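Putative D-lactate dehydrogenase (Chlamydomonas reinhardtii, PDB 4ZGS) acts as a chloroplast pyruvate reductase, a putative NAD-dependent D-lactate dehydrogenase that probably converts pyruvate to D-lactate during fermentation. Local coordinates at residues P132-E137 and T336-E341; Q44-F49 and A107-G112; F148-H153 and G260-N265; I272-L277 and V293-G298. One frame throughout, in Å; residues are numbered along the deposited sequence.

Contact 1 of 4, residues P132-E137 and T336-E341. With NAD (nicotinamide-adenine-dinucleotide), chain I.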
loop_
_atom_site.group_PDB
_atom_site.type_symbol
_atom_site.label_atom_id
_atom_site.label_comp_id
_atom_site.label_asym_id
_atom_site.label_seq_id
_atom_site.Cartn_x
_atom_site.Cartn_y
_atom_site.Cartn_z
ATOM N N PRO A 132 9.951 18.913 -29.722
ATOM C CA PRO A 132 11.060 17.950 -29.818
ATOM C C PRO A 132 11.940 17.795 -28.558
ATOM O O PRO A 132 12.537 16.729 -28.415
ATOM C CB PRO A 132 11.872 18.472 -31.004
ATOM C CG PRO A 132 11.546 19.913 -31.089
ATOM C CD PRO A 132 10.170 20.122 -30.528
ATOM N N THR A 133 12.006 18.774 -27.657
ATOM C CA THR A 133 12.858 18.597 -26.477
ATOM C C THR A 133 12.290 19.113 -25.148
ATOM O O THR A 133 11.905 20.277 -25.008
ATOM C CB THR A 133 14.253 19.235 -26.688
ATOM O OG1 THR A 133 14.102 20.508 -27.330
ATOM C CG2 THR A 133 15.120 18.342 -27.569
ATOM N N TYR A 134 12.237 18.190 -24.189
ATOM C CA TYR A 134 12.038 18.451 -22.764
ATOM C C TYR A 134 13.388 18.827 -22.119
ATOM O O TYR A 134 14.433 18.481 -22.663
ATOM C CB TYR A 134 11.457 17.220 -22.056
ATOM C CG TYR A 134 10.477 16.407 -22.869
ATOM C CD1 TYR A 134 9.508 17.010 -23.662
ATOM C CD2 TYR A 134 10.525 15.023 -22.841
ATOM C CE1 TYR A 134 8.609 16.243 -24.414
ATOM C CE2 TYR A 134 9.641 14.254 -23.576
ATOM C CZ TYR A 134 8.683 14.859 -24.360
ATOM O OH TYR A 134 7.812 14.065 -25.083
ATOM N N SER A 135 13.364 19.525 -20.978
ATOM C CA SER A 135 14.590 19.805 -20.214
ATOM C C SER A 135 15.340 18.542 -19.858
ATOM O O SER A 135 14.844 17.719 -19.125
ATOM C CB SER A 135 14.289 20.532 -18.898
ATOM O OG SER A 135 13.518 21.694 -19.093
ATOM N N PRO A 136 16.558 18.403 -20.361
ATOM C CA PRO A 136 17.345 17.178 -20.215
ATOM C C PRO A 136 17.703 16.938 -18.739
ATOM O O PRO A 136 17.961 15.801 -18.336
ATOM C CB PRO A 136 18.599 17.457 -21.061
ATOM C CG PRO A 136 18.671 18.954 -21.145
ATOM C CD PRO A 136 17.248 19.425 -21.161
ATOM N N GLU A 137 17.721 18.006 -17.947
ATOM C CA GLU A 137 17.882 17.862 -16.506
ATOM C C GLU A 137 16.765 17.061 -15.867
ATOM O O GLU A 137 17.025 16.260 -14.963
ATOM C CB GLU A 137 17.958 19.225 -15.817
ATOM C CG GLU A 137 19.266 19.901 -15.956
ATOM C CD GLU A 137 19.358 20.678 -17.217
ATOM O OE1 GLU A 137 18.410 20.554 -18.039
ATOM O OE2 GLU A 137 20.408 21.356 -17.392
ATOM N N THR A 336 7.255 9.062 -15.953
ATOM C CA THR A 336 7.253 10.393 -15.367
ATOM C C THR A 336 8.600 11.142 -15.424
ATOM O O THR A 336 8.704 12.227 -14.867
ATOM C CB THR A 336 6.791 10.324 -13.909
ATOM O OG1 THR A 336 7.714 9.511 -13.163
ATOM C CG2 THR A 336 5.417 9.694 -13.829
ATOM N N ALA A 337 9.628 10.548 -16.029
ATOM C CA ALA A 337 10.938 11.185 -16.038
ATOM C C ALA A 337 10.919 12.610 -16.632
ATOM O O ALA A 337 11.713 13.437 -16.204
ATOM C CB ALA A 337 11.963 10.326 -16.790
ATOM N N PHE A 338 10.048 12.870 -17.612
ATOM C CA PHE A 338 9.937 14.196 -18.221
ATOM C C PHE A 338 8.990 15.045 -17.418
ATOM O O PHE A 338 8.825 16.223 -17.687
ATOM C CB PHE A 338 9.392 14.154 -19.645
ATOM C CG PHE A 338 7.868 14.058 -19.694
ATOM C CD1 PHE A 338 7.213 12.912 -19.236
ATOM C CD2 PHE A 338 7.092 15.130 -20.116
ATOM C CE1 PHE A 338 5.797 12.828 -19.263
ATOM C CE2 PHE A 338 5.687 15.053 -20.134
ATOM C CZ PHE A 338 5.042 13.900 -19.710
ATOM N N LEU A 339 8.317 14.452 -16.456
ATOM C CA LEU A 339 7.182 15.169 -15.919
ATOM C C LEU A 339 7.579 16.013 -14.717
ATOM O O LEU A 339 7.560 15.570 -13.570
ATOM C CB LEU A 339 6.073 14.187 -15.545
ATOM C CG LEU A 339 4.719 14.735 -15.157
ATOM C CD1 LEU A 339 3.931 15.243 -16.388
ATOM C CD2 LEU A 339 3.973 13.603 -14.383
ATOM N N THR A 340 7.741 17.294 -15.004
ATOM C CA THR A 340 8.343 18.256 -14.115
ATOM C C THR A 340 7.693 19.595 -14.371
ATOM O O THR A 340 7.274 19.834 -15.475
ATOM C CB THR A 340 9.859 18.283 -14.369
ATOM O OG1 THR A 340 10.497 17.394 -13.427
ATOM C CG2 THR A 340 10.426 19.677 -14.256
ATOM N N GLU A 341 7.573 20.446 -13.358
ATOM C CA GLU A 341 7.149 21.821 -13.585
ATOM C C GLU A 341 7.942 22.436 -14.755
ATOM O O GLU A 341 7.358 22.954 -15.705
ATOM C CB GLU A 341 7.358 22.693 -12.343
ATOM C CG GLU A 341 6.264 22.659 -11.312
ATOM C CD GLU A 341 6.507 23.657 -10.197
ATOM O OE1 GLU A 341 7.236 24.639 -10.434
ATOM O OE2 GLU A 341 5.950 23.484 -9.094
HETATM P PA NAD I . 20.106 12.914 -27.878
HETATM O O1A NAD I . 20.172 12.885 -29.357
HETATM O O2A NAD I . 20.892 14.145 -27.613
HETATM O O5B NAD I . 20.773 11.615 -27.217
HETATM C C5B NAD I . 20.942 10.398 -27.943
HETATM C C4B NAD I . 22.389 10.042 -28.068
HETATM O O4B NAD I . 22.563 8.559 -28.216
HETATM C C3B NAD I . 23.014 10.672 -29.260
HETATM O O3B NAD I . 24.223 11.400 -28.906
HETATM C C2B NAD I . 23.368 9.588 -30.170
HETATM O O2B NAD I . 24.582 9.924 -30.894
HETATM C C1B NAD I . 23.584 8.409 -29.303
HETATM N N9A NAD I . 23.511 7.177 -29.979
HETATM C C8A NAD I . 23.018 6.944 -31.297
HETATM N N7A NAD I . 23.131 5.580 -31.614
HETATM C C5A NAD I . 23.694 4.967 -30.516
HETATM C C6A NAD I . 24.077 3.636 -30.163
HETATM N N6A NAD I . 23.897 2.559 -31.066
HETATM N N1A NAD I . 24.580 3.435 -29.030
HETATM C C2A NAD I . 24.797 4.257 -28.152
HETATM N N3A NAD I . 24.517 5.506 -28.291
HETATM C C4A NAD I . 23.941 5.985 -29.478
HETATM O O3 NAD I . 18.600 13.099 -27.357
HETATM P PN NAD I . 18.180 13.215 -25.817
HETATM O O1N NAD I . 17.583 14.534 -25.493
HETATM O O2N NAD I . 19.368 13.180 -24.931
HETATM O O5D NAD I . 17.185 12.022 -25.445
HETATM C C5D NAD I . 16.013 11.734 -26.215
HETATM C C4D NAD I . 15.448 10.496 -25.627
HETATM O O4D NAD I . 14.781 10.794 -24.339
HETATM C C3D NAD I . 14.399 9.887 -26.454
HETATM O O3D NAD I . 14.968 9.129 -27.554
HETATM C C2D NAD I . 13.727 9.012 -25.496
HETATM O O2D NAD I . 14.430 7.746 -25.449
HETATM C C1D NAD I . 13.816 9.685 -24.175
HETATM N N1N NAD I . 12.552 10.155 -23.763
HETATM C C2N NAD I . 12.095 9.898 -22.449
HETATM C C3N NAD I . 10.840 10.346 -22.040
HETATM C C7N NAD I . 10.349 10.063 -20.623
HETATM O O7N NAD I . 10.652 9.024 -20.064
HETATM N N7N NAD I . 9.518 10.994 -19.948
HETATM C C4N NAD I . 10.026 11.057 -22.941
HETATM C C5N NAD I . 10.475 11.312 -24.253
HETATM C C6N NAD I . 11.727 10.867 -24.661
#
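One face of the Tyr134 ring is met by Phe338, whose CD2 stands 4.3 Å above its centre, while the edge of the same ring, near its plane, is turned to C4N and C5N of the nicotinamide of NAD. The Phe338 ring carries Leu339 CB on one face, offset toward the rim. The two rings meet obliquely, their planes 43° apart and their centroids 5.3 Å apart. Their closest touch is made by Tyr134 CD2, 3.5 Å from Phe338 CB. With chi1 of 82°, Phe338 holds CG between the backbone N and the carbonyl carbon, the crowded position, which carries CD1 of the ring to 3.1 Å from NAD N7N. Tyr134 CE2 approaches NAD C5N to 3.1 Å, and Ala337 CB lies beside NAD O7N. The Tyr134 hydroxyl is hydrogen-bonded to Ala111 N, which fixes the far end of the ring. Arg152 of the second subunit binds the carbonyls of Thr336 and Ala337, so the turn from Thr336 to Leu339 is also held from across the interface. Cutting Tyr134 back to an alanine would probably leave Ala111 N without its hydroxyl partner and open a gap beside both C5N and Phe338. The side chains of Tyr134 and Phe338 thus line the nicotinamide, with Phe338 N 3.0 Å from the carboxamide N7N of NAD, consistent with a part in positioning the nicotinamide.

Contact 2 of 4, residues Q44-F49 and A107-G112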
loop_
_atom_site.group_PDB
_atom_site.type_symbol
_atom_site.label_atom_id
_atom_site.label_comp_id
_atom_site.label_asym_id
_atom_site.label_seq_id
_atom_site.Cartn_x
_atom_site.Cartn_y
_atom_site.Cartn_z
ATOM N N GLN A 44 -5.791 16.019 -14.994
ATOM C CA GLN A 44 -5.544 17.088 -14.043
ATOM C C GLN A 44 -4.236 17.874 -14.315
ATOM O O GLN A 44 -4.190 19.072 -14.072
ATOM C CB GLN A 44 -5.536 16.569 -12.620
ATOM C CG GLN A 44 -5.739 17.708 -11.646
ATOM C CD GLN A 44 -6.966 18.531 -12.001
ATOM O OE1 GLN A 44 -6.866 19.728 -12.262
ATOM N NE2 GLN A 44 -8.132 17.888 -12.023
ATOM N N TYR A 45 -3.175 17.191 -14.742
ATOM C CA TYR A 45 -1.871 17.834 -14.866
ATOM C C TYR A 45 -1.840 18.795 -16.067
ATOM O O TYR A 45 -1.157 19.824 -16.032
ATOM C CB TYR A 45 -0.745 16.783 -14.958
ATOM C CG TYR A 45 -0.453 16.213 -16.346
ATOM C CD1 TYR A 45 0.544 16.773 -17.155
ATOM C CD2 TYR A 45 -1.170 15.108 -16.850
ATOM C CE1 TYR A 45 0.836 16.249 -18.419
ATOM C CE2 TYR A 45 -0.894 14.577 -18.122
ATOM C CZ TYR A 45 0.118 15.153 -18.898
ATOM O OH TYR A 45 0.421 14.650 -20.149
ATOM N N VAL A 46 -2.611 18.445 -17.093
ATOM C CA VAL A 46 -2.759 19.257 -18.287
ATOM C C VAL A 46 -3.554 20.514 -17.965
ATOM O O VAL A 46 -3.253 21.587 -18.470
ATOM C CB VAL A 46 -3.456 18.477 -19.424
ATOM C CG1 VAL A 46 -3.458 19.315 -20.717
ATOM C CG2 VAL A 46 -2.787 17.127 -19.634
ATOM N N LYS A 47 -4.579 20.374 -17.132
ATOM C CA LYS A 47 -5.302 21.542 -16.665
ATOM C C LYS A 47 -4.339 22.421 -15.893
ATOM O O LYS A 47 -4.345 23.629 -16.027
ATOM C CB LYS A 47 -6.504 21.176 -15.796
ATOM C CG LYS A 47 -7.648 20.469 -16.513
ATOM C CD LYS A 47 -8.697 19.993 -15.503
ATOM C CE LYS A 47 -9.921 19.331 -16.168
ATOM N NZ LYS A 47 -11.062 19.151 -15.184
ATOM N N ASP A 48 -3.549 21.823 -15.027
ATOM C CA ASP A 48 -2.645 22.615 -14.216
ATOM C C ASP A 48 -1.603 23.407 -15.052
ATOM O O ASP A 48 -1.439 24.589 -14.838
ATOM C CB ASP A 48 -1.943 21.725 -13.189
ATOM C CG ASP A 48 -2.918 21.113 -12.156
ATOM O OD1 ASP A 48 -4.036 21.645 -11.947
ATOM O OD2 ASP A 48 -2.545 20.099 -11.525
ATOM N N PHE A 49 -0.851 22.729 -15.921
ATOM C CA PHE A 49 0.260 23.358 -16.617
ATOM C C PHE A 49 -0.182 24.072 -17.917
ATOM O O PHE A 49 0.451 25.022 -18.327
ATOM C CB PHE A 49 1.382 22.341 -16.899
ATOM C CG PHE A 49 1.337 21.688 -18.282
ATOM C CD1 PHE A 49 2.100 22.210 -19.357
ATOM C CD2 PHE A 49 0.557 20.559 -18.516
ATOM C CE1 PHE A 49 2.084 21.603 -20.638
ATOM C CE2 PHE A 49 0.531 19.946 -19.796
ATOM C CZ PHE A 49 1.297 20.471 -20.849
ATOM N N ALA A 107 -1.141 19.953 -32.855
ATOM C CA ALA A 107 0.026 20.229 -32.000
ATOM C C ALA A 107 0.160 19.186 -30.910
ATOM O O ALA A 107 -0.722 19.028 -30.064
ATOM C CB ALA A 107 -0.064 21.612 -31.372
ATOM N N LEU A 108 1.270 18.465 -30.940
ATOM C CA LEU A 108 1.586 17.512 -29.906
ATOM C C LEU A 108 2.227 18.264 -28.737
ATOM O O LEU A 108 3.149 19.047 -28.934
ATOM C CB LEU A 108 2.547 16.437 -30.426
ATOM C CG LEU A 108 2.173 15.285 -31.384
ATOM C CD1 LEU A 108 0.856 14.563 -30.997
ATOM C CD2 LEU A 108 2.154 15.720 -32.818
ATOM N N ARG A 109 1.750 17.986 -27.530
ATOM C CA ARG A 109 2.249 18.527 -26.269
ATOM C C ARG A 109 3.406 17.637 -25.869
ATOM O O ARG A 109 3.695 17.486 -24.680
ATOM C CB ARG A 109 1.211 18.510 -25.145
ATOM C CG ARG A 109 -0.114 19.158 -25.347
ATOM C CD ARG A 109 -1.239 18.218 -24.858
ATOM N NE ARG A 109 -0.852 17.625 -23.602
ATOM C CZ ARG A 109 -1.436 16.585 -23.017
ATOM N NH1 ARG A 109 -2.509 16.007 -23.544
ATOM N NH2 ARG A 109 -0.930 16.132 -21.879
ATOM N N CYS A 110 3.906 16.870 -26.828
ATOM C CA CYS A 110 4.956 15.885 -26.570
ATOM C C CYS A 110 5.956 15.826 -27.732
ATOM O O CYS A 110 5.791 16.508 -28.719
ATOM C CB CYS A 110 4.323 14.506 -26.368
ATOM S SG CYS A 110 3.260 14.060 -27.793
ATOM N N ALA A 111 6.974 14.984 -27.636
ATOM C CA ALA A 111 7.887 14.830 -28.755
ATOM C C ALA A 111 7.567 13.632 -29.627
ATOM O O ALA A 111 8.011 13.572 -30.767
ATOM C CB ALA A 111 9.331 14.694 -28.227
ATOM N N GLY A 112 6.764 12.699 -29.120
ATOM C CA GLY A 112 6.360 11.559 -29.927
ATOM C C GLY A 112 5.231 11.842 -30.894
ATOM O O GLY A 112 4.132 12.218 -30.487
#
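At the C-terminal end of strand 105-108, where the sheet of the smaller domain meets helix 44-57, Arg109 reaches across to Tyr45 and Val46. Its chain is bent at chi2 (134°) and chi3 (43°), which brings the guanidinium to the helix. Val46 CG1 stands 4.1 Å above one guanidinium face, over its centre, and Val46 CG2 lies 3.1 Å from Arg109 NH2. The sheet here is parallel, of five strands in the order 2-1-3-4-5, a flavodoxin-like layout as in the substrate domain of D-2-hydroxyacid dehydrogenases. Tyr45 OH comes to the guanidinium edge, 2.6 Å from Arg109 NH2, but the angle is too poor for a hydrogen bond; ring and guanidinium planes are 55° apart. Val46 CG2 also lies over one face of the Tyr45 ring, offset toward the rim. Phe85 packs on both Tyr45 and Arg109, and Val172 of the second subunit lies against Tyr45.

Contact 3 of 4, residues F148-H153 and G260-N265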
loop_
_atom_site.group_PDB
_atom_site.type_symbol
_atom_site.label_atom_id
_atom_site.label_comp_id
_atom_site.label_asym_id
_atom_site.label_seq_id
_atom_site.Cartn_x
_atom_site.Cartn_y
_atom_site.Cartn_z
ATOM N N PHE A 148 18.938 6.615 -6.237
ATOM C CA PHE A 148 18.946 6.855 -4.812
ATOM C C PHE A 148 17.897 6.030 -4.079
ATOM O O PHE A 148 18.207 5.443 -3.059
ATOM C CB PHE A 148 18.771 8.344 -4.524
ATOM C CG PHE A 148 20.091 9.071 -4.364
ATOM C CD1 PHE A 148 20.809 8.985 -3.184
ATOM C CD2 PHE A 148 20.617 9.822 -5.403
ATOM C CE1 PHE A 148 21.994 9.651 -3.042
ATOM C CE2 PHE A 148 21.802 10.475 -5.259
ATOM C CZ PHE A 148 22.490 10.386 -4.080
ATOM N N ALA A 149 16.679 5.965 -4.625
ATOM C CA ALA A 149 15.571 5.304 -3.982
ATOM C C ALA A 149 15.912 3.823 -3.812
ATOM O O ALA A 149 15.759 3.279 -2.728
ATOM C CB ALA A 149 14.255 5.500 -4.799
ATOM N N LEU A 150 16.414 3.189 -4.866
ATOM C CA LEU A 150 16.813 1.785 -4.788
ATOM C C LEU A 150 17.969 1.532 -3.816
ATOM O O LEU A 150 17.969 0.555 -3.061
ATOM C CB LEU A 150 17.216 1.271 -6.173
ATOM C CG LEU A 150 16.079 1.128 -7.188
ATOM C CD1 LEU A 150 16.660 0.880 -8.581
ATOM C CD2 LEU A 150 15.157 0.002 -6.772
ATOM N N ASN A 151 18.973 2.405 -3.852
ATOM C CA ASN A 151 20.108 2.281 -2.957
ATOM C C ASN A 151 19.680 2.248 -1.509
ATOM O O ASN A 151 20.268 1.546 -0.688
ATOM C CB ASN A 151 21.083 3.442 -3.145
ATOM C CG ASN A 151 22.077 3.185 -4.223
ATOM O OD1 ASN A 151 22.268 2.048 -4.651
ATOM N ND2 ASN A 151 22.751 4.227 -4.646
ATOM N N ARG A 152 18.734 3.111 -1.184
ATOM C CA ARG A 152 18.323 3.281 0.186
ATOM C C ARG A 152 17.001 2.609 0.499
ATOM O O ARG A 152 16.454 2.849 1.571
ATOM C CB ARG A 152 18.301 4.763 0.537
ATOM C CG ARG A 152 19.670 5.438 0.262
ATOM C CD ARG A 152 20.848 4.645 0.905
ATOM N NE ARG A 152 20.909 4.792 2.364
ATOM C CZ ARG A 152 21.745 5.604 3.013
ATOM N NH1 ARG A 152 22.623 6.357 2.334
ATOM N NH2 ARG A 152 21.703 5.670 4.349
ATOM N N HIS A 153 16.464 1.826 -0.444
ATOM C CA HIS A 153 15.202 1.105 -0.227
ATOM C C HIS A 153 14.115 2.040 0.258
ATOM O O HIS A 153 13.357 1.697 1.178
ATOM C CB HIS A 153 15.360 -0.051 0.827
ATOM C CG HIS A 153 16.347 -1.108 0.451
ATOM N ND1 HIS A 153 16.026 -2.173 -0.363
ATOM C CD2 HIS A 153 17.652 -1.270 0.778
ATOM C CE1 HIS A 153 17.087 -2.951 -0.514
ATOM N NE2 HIS A 153 18.088 -2.426 0.167
ATOM N N GLY A 260 25.374 -8.085 -9.385
ATOM C CA GLY A 260 24.805 -7.168 -8.423
ATOM C C GLY A 260 24.561 -5.810 -9.032
ATOM O O GLY A 260 24.138 -4.887 -8.335
ATOM N N VAL A 261 24.787 -5.702 -10.342
ATOM C CA VAL A 261 24.641 -4.429 -11.038
ATOM C C VAL A 261 23.239 -3.869 -10.913
ATOM O O VAL A 261 22.277 -4.604 -10.956
ATOM C CB VAL A 261 24.934 -4.541 -12.534
ATOM C CG1 VAL A 261 23.917 -5.456 -13.212
ATOM C CG2 VAL A 261 24.824 -3.166 -13.142
ATOM N N MET A 262 23.148 -2.561 -10.731
ATOM C CA MET A 262 21.882 -1.823 -10.775
ATOM C C MET A 262 21.694 -1.276 -12.178
ATOM O O MET A 262 22.544 -0.525 -12.663
ATOM C CB MET A 262 21.879 -0.664 -9.761
ATOM C CG MET A 262 20.711 0.313 -9.881
ATOM S SD MET A 262 20.739 1.475 -8.479
ATOM C CE MET A 262 20.789 0.342 -7.095
ATOM N N LEU A 263 20.599 -1.638 -12.832
ATOM C CA LEU A 263 20.316 -1.173 -14.196
ATOM C C LEU A 263 19.210 -0.144 -14.151
ATOM O O LEU A 263 18.200 -0.373 -13.528
ATOM C CB LEU A 263 19.922 -2.337 -15.095
ATOM C CG LEU A 263 19.426 -2.024 -16.493
ATOM C CD1 LEU A 263 20.500 -1.222 -17.199
ATOM C CD2 LEU A 263 19.178 -3.335 -17.212
ATOM N N ILE A 264 19.424 1.006 -14.787
ATOM C CA ILE A 264 18.430 2.081 -14.820
ATOM C C ILE A 264 18.057 2.401 -16.236
ATOM O O ILE A 264 18.917 2.689 -17.056
ATOM C CB ILE A 264 18.937 3.344 -14.179
ATOM C CG1 ILE A 264 19.329 3.062 -12.735
ATOM C CG2 ILE A 264 17.872 4.409 -14.253
ATOM C CD1 ILE A 264 18.192 2.605 -11.897
ATOM N N ASN A 265 16.770 2.332 -16.539
ATOM C CA ASN A 265 16.366 2.703 -17.867
ATOM C C ASN A 265 15.192 3.677 -17.879
ATOM O O ASN A 265 14.065 3.305 -17.562
ATOM C CB ASN A 265 16.024 1.435 -18.628
ATOM C CG ASN A 265 15.704 1.694 -20.050
ATOM O OD1 ASN A 265 16.044 2.748 -20.590
ATOM N ND2 ASN A 265 14.998 0.760 -20.673
#
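Met262 holds CG anti to its backbone nitrogen (chi1 170°) and stays extended at chi2, so that its sulfur is carried out toward Leu150; a bend at chi3 (-53°) then turns CE to the helix. There the methyl group, Met262 CE, sits 3.8 Å from Leu150 CB. Met262 CE also comes to 3.3 Å from Asn151 OD1, a close touch of methyl and amide oxygen in which the two side chains run at a slant to each other. Leu150 CD1 reaches further along the strand and meets Ile264 CD1 tip to tip at 4.0 Å, and Met262 SD lies 4.1 Å from Leu150 CD1. This is helix-on-sheet packing in the Rossmann-type NAD-binding domain: helix 136-151 lies against strand 261-265, an inner strand of the parallel sheet, with Ile147 of the helix also on Met262. Replacing Met262 by an alanine would probably leave a gap beside Leu150 CB and CD1 and deprive Asn151 OD1 of its methyl neighbour. The helix ends just beyond these residues in a Schellman motif, with His153 at positive phi as its C-prime residue. Arg152, next to it, turns to the second subunit, where its NH1 binds the carbonyl of Ser138.

Contact 4 of 4, residues I272-L277 and V293-G298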
loop_
_atom_site.group_PDB
_atom_site.type_symbol
_atom_site.label_atom_id
_atom_site.label_comp_id
_atom_site.label_asym_id
_atom_site.label_seq_id
_atom_site.Cartn_x
_atom_site.Cartn_y
_atom_site.Cartn_z
ATOM N N ILE A 272 15.667 -2.921 -23.583
ATOM C CA ILE A 272 15.743 -4.077 -22.698
ATOM C C ILE A 272 14.844 -5.202 -23.146
ATOM O O ILE A 272 13.694 -4.966 -23.508
ATOM C CB ILE A 272 15.327 -3.726 -21.269
ATOM C CG1 ILE A 272 16.248 -2.665 -20.662
ATOM C CG2 ILE A 272 15.308 -4.977 -20.402
ATOM C CD1 ILE A 272 15.825 -2.294 -19.261
ATOM N N ASP A 273 15.349 -6.430 -23.128
ATOM C CA ASP A 273 14.483 -7.567 -23.416
ATOM C C ASP A 273 13.937 -8.075 -22.094
ATOM O O ASP A 273 14.631 -8.743 -21.337
ATOM C CB ASP A 273 15.248 -8.653 -24.163
ATOM C CG ASP A 273 14.495 -9.971 -24.241
ATOM O OD1 ASP A 273 13.252 -10.021 -24.045
ATOM O OD2 ASP A 273 15.171 -10.979 -24.533
ATOM N N SER A 274 12.669 -7.785 -21.845
ATOM C CA SER A 274 12.077 -7.958 -20.528
ATOM C C SER A 274 12.065 -9.421 -20.106
ATOM O O SER A 274 12.183 -9.733 -18.931
ATOM C CB SER A 274 10.652 -7.416 -20.520
ATOM O OG SER A 274 10.637 -6.103 -21.041
ATOM N N ALA A 275 11.913 -10.324 -21.060
ATOM C CA ALA A 275 11.949 -11.738 -20.709
ATOM C C ALA A 275 13.243 -12.093 -19.948
ATOM O O ALA A 275 13.220 -12.854 -18.976
ATOM C CB ALA A 275 11.786 -12.609 -21.964
ATOM N N ALA A 276 14.355 -11.481 -20.331
ATOM C CA ALA A 276 15.648 -11.871 -19.762
ATOM C C ALA A 276 15.837 -11.384 -18.325
ATOM O O ALA A 276 16.708 -11.872 -17.623
ATOM C CB ALA A 276 16.783 -11.354 -20.634
ATOM N N LEU A 277 14.993 -10.469 -17.865
ATOM C CA LEU A 277 15.230 -9.842 -16.574
ATOM C C LEU A 277 15.056 -10.770 -15.369
ATOM O O LEU A 277 15.800 -10.654 -14.389
ATOM C CB LEU A 277 14.306 -8.633 -16.397
ATOM C CG LEU A 277 14.586 -7.431 -17.309
ATOM C CD1 LEU A 277 13.627 -6.280 -17.036
ATOM C CD2 LEU A 277 16.017 -6.979 -17.193
ATOM N N VAL A 293 10.262 3.107 -18.039
ATOM C CA VAL A 293 9.785 2.634 -19.345
ATOM C C VAL A 293 9.857 1.101 -19.468
ATOM O O VAL A 293 10.698 0.461 -18.821
ATOM C CB VAL A 293 10.613 3.279 -20.511
ATOM C CG1 VAL A 293 10.366 4.792 -20.584
ATOM C CG2 VAL A 293 12.117 2.953 -20.370
ATOM N N TYR A 294 8.978 0.534 -20.293
ATOM C CA TYR A 294 8.852 -0.918 -20.499
ATOM C C TYR A 294 8.426 -1.251 -21.937
ATOM O O TYR A 294 7.645 -0.522 -22.514
ATOM C CB TYR A 294 7.855 -1.486 -19.499
ATOM C CG TYR A 294 7.555 -2.949 -19.658
ATOM C CD1 TYR A 294 8.378 -3.919 -19.104
ATOM C CD2 TYR A 294 6.435 -3.363 -20.371
ATOM C CE1 TYR A 294 8.094 -5.268 -19.247
ATOM C CE2 TYR A 294 6.138 -4.703 -20.526
ATOM C CZ TYR A 294 6.974 -5.653 -19.959
ATOM O OH TYR A 294 6.681 -6.986 -20.105
ATOM N N GLU A 295 8.852 -2.390 -22.477
ATOM C CA GLU A 295 8.795 -2.662 -23.923
ATOM C C GLU A 295 7.471 -2.484 -24.690
ATOM O O GLU A 295 7.504 -1.963 -25.807
ATOM C CB GLU A 295 9.247 -4.096 -24.162
ATOM C CG GLU A 295 9.395 -4.477 -25.614
ATOM C CD GLU A 295 9.608 -5.970 -25.776
ATOM O OE1 GLU A 295 9.768 -6.659 -24.743
ATOM O OE2 GLU A 295 9.601 -6.456 -26.927
ATOM N N ASN A 296 6.328 -2.920 -24.168
ATOM C CA ASN A 296 5.071 -2.563 -24.853
ATOM C C ASN A 296 4.289 -1.628 -23.951
ATOM O O ASN A 296 3.670 -2.044 -22.994
ATOM C CB ASN A 296 4.235 -3.799 -25.250
ATOM C CG ASN A 296 3.033 -3.449 -26.185
ATOM O OD1 ASN A 296 2.589 -2.300 -26.262
ATOM N ND2 ASN A 296 2.540 -4.449 -26.919
ATOM N N GLU A 297 4.315 -0.349 -24.270
ATOM C CA GLU A 297 3.650 0.625 -23.427
ATOM C C GLU A 297 2.262 0.990 -23.907
ATOM O O GLU A 297 1.515 1.617 -23.161
ATOM C CB GLU A 297 4.480 1.911 -23.388
ATOM C CG GLU A 297 5.816 1.772 -22.714
ATOM C CD GLU A 297 6.670 3.011 -22.868
ATOM O OE1 GLU A 297 6.233 3.951 -23.566
ATOM O OE2 GLU A 297 7.774 3.042 -22.289
ATOM N N GLY A 298 1.918 0.549 -25.121
ATOM C CA GLY A 298 0.669 0.903 -25.791
ATOM C C GLY A 298 -0.573 0.343 -25.150
ATOM O O GLY A 298 -0.744 -0.871 -25.063
#
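Van der Waals contact carries most of this meeting of two loops: Ser274 OG lies 3.2 Å from Tyr294 CE1, and Ser274 CB packs on the same carbon at 3.6 Å. In Tyr294 a chi1 of 176°, with CG anti to the backbone N, brings CE1 to Ser274. The serine hydroxyl comes to the ring obliquely, and helix 319-324 adds cover through Gln320 on Ser274 and Phe321 on Tyr294. Of the polar groups, Ser274 OG and Glu295 OE1 are 3.8 Å apart, too far for a hydrogen bond. The like charges of Asp273 OD1 and Glu295 OE1 are 4.9 Å apart and would probably disfavour a closer approach. Hydrogen bonds act within each loop instead. In 272-277, Ala276 N binds Asp273 O at 2.9 Å. In 293-298, Asn296 OD1 accepts from Gly298 N at 3.1 Å, in the carbonyl plane, making an Asx turn, while Glu297 OE2 binds Tyr294 N weakly. Both segments follow neighbouring parallel strands, 261-265 and 286-291, and so belong to the loops at the C-terminal edge of a Rossmann-type sheet.

In the fold
Contacts 1 and 2 adjoin, their centres 12 Å apart: the bond of the Tyr134 hydroxyl joins them, and Leu339 CD1 packs on Tyr45 CD1. Contact 1 touches the cofactor itself, whereas in contact 2 the Tyr45 side chain stays about 10 Å from NAD. Contacts 3 and 4 belong to the NAD-binding domain and touch where Asn265 ND2 meets Ile272 CD1 at 3.5 Å, strand 261-265 packing there against the loop 272-277. Contacts 2 and 3 lie on opposite sides of the chain's centre, 30 Å apart between centres. Helix 136-151 joins contact 1 to contact 3, and contacts 1, 2 and 3 all reach the second subunit.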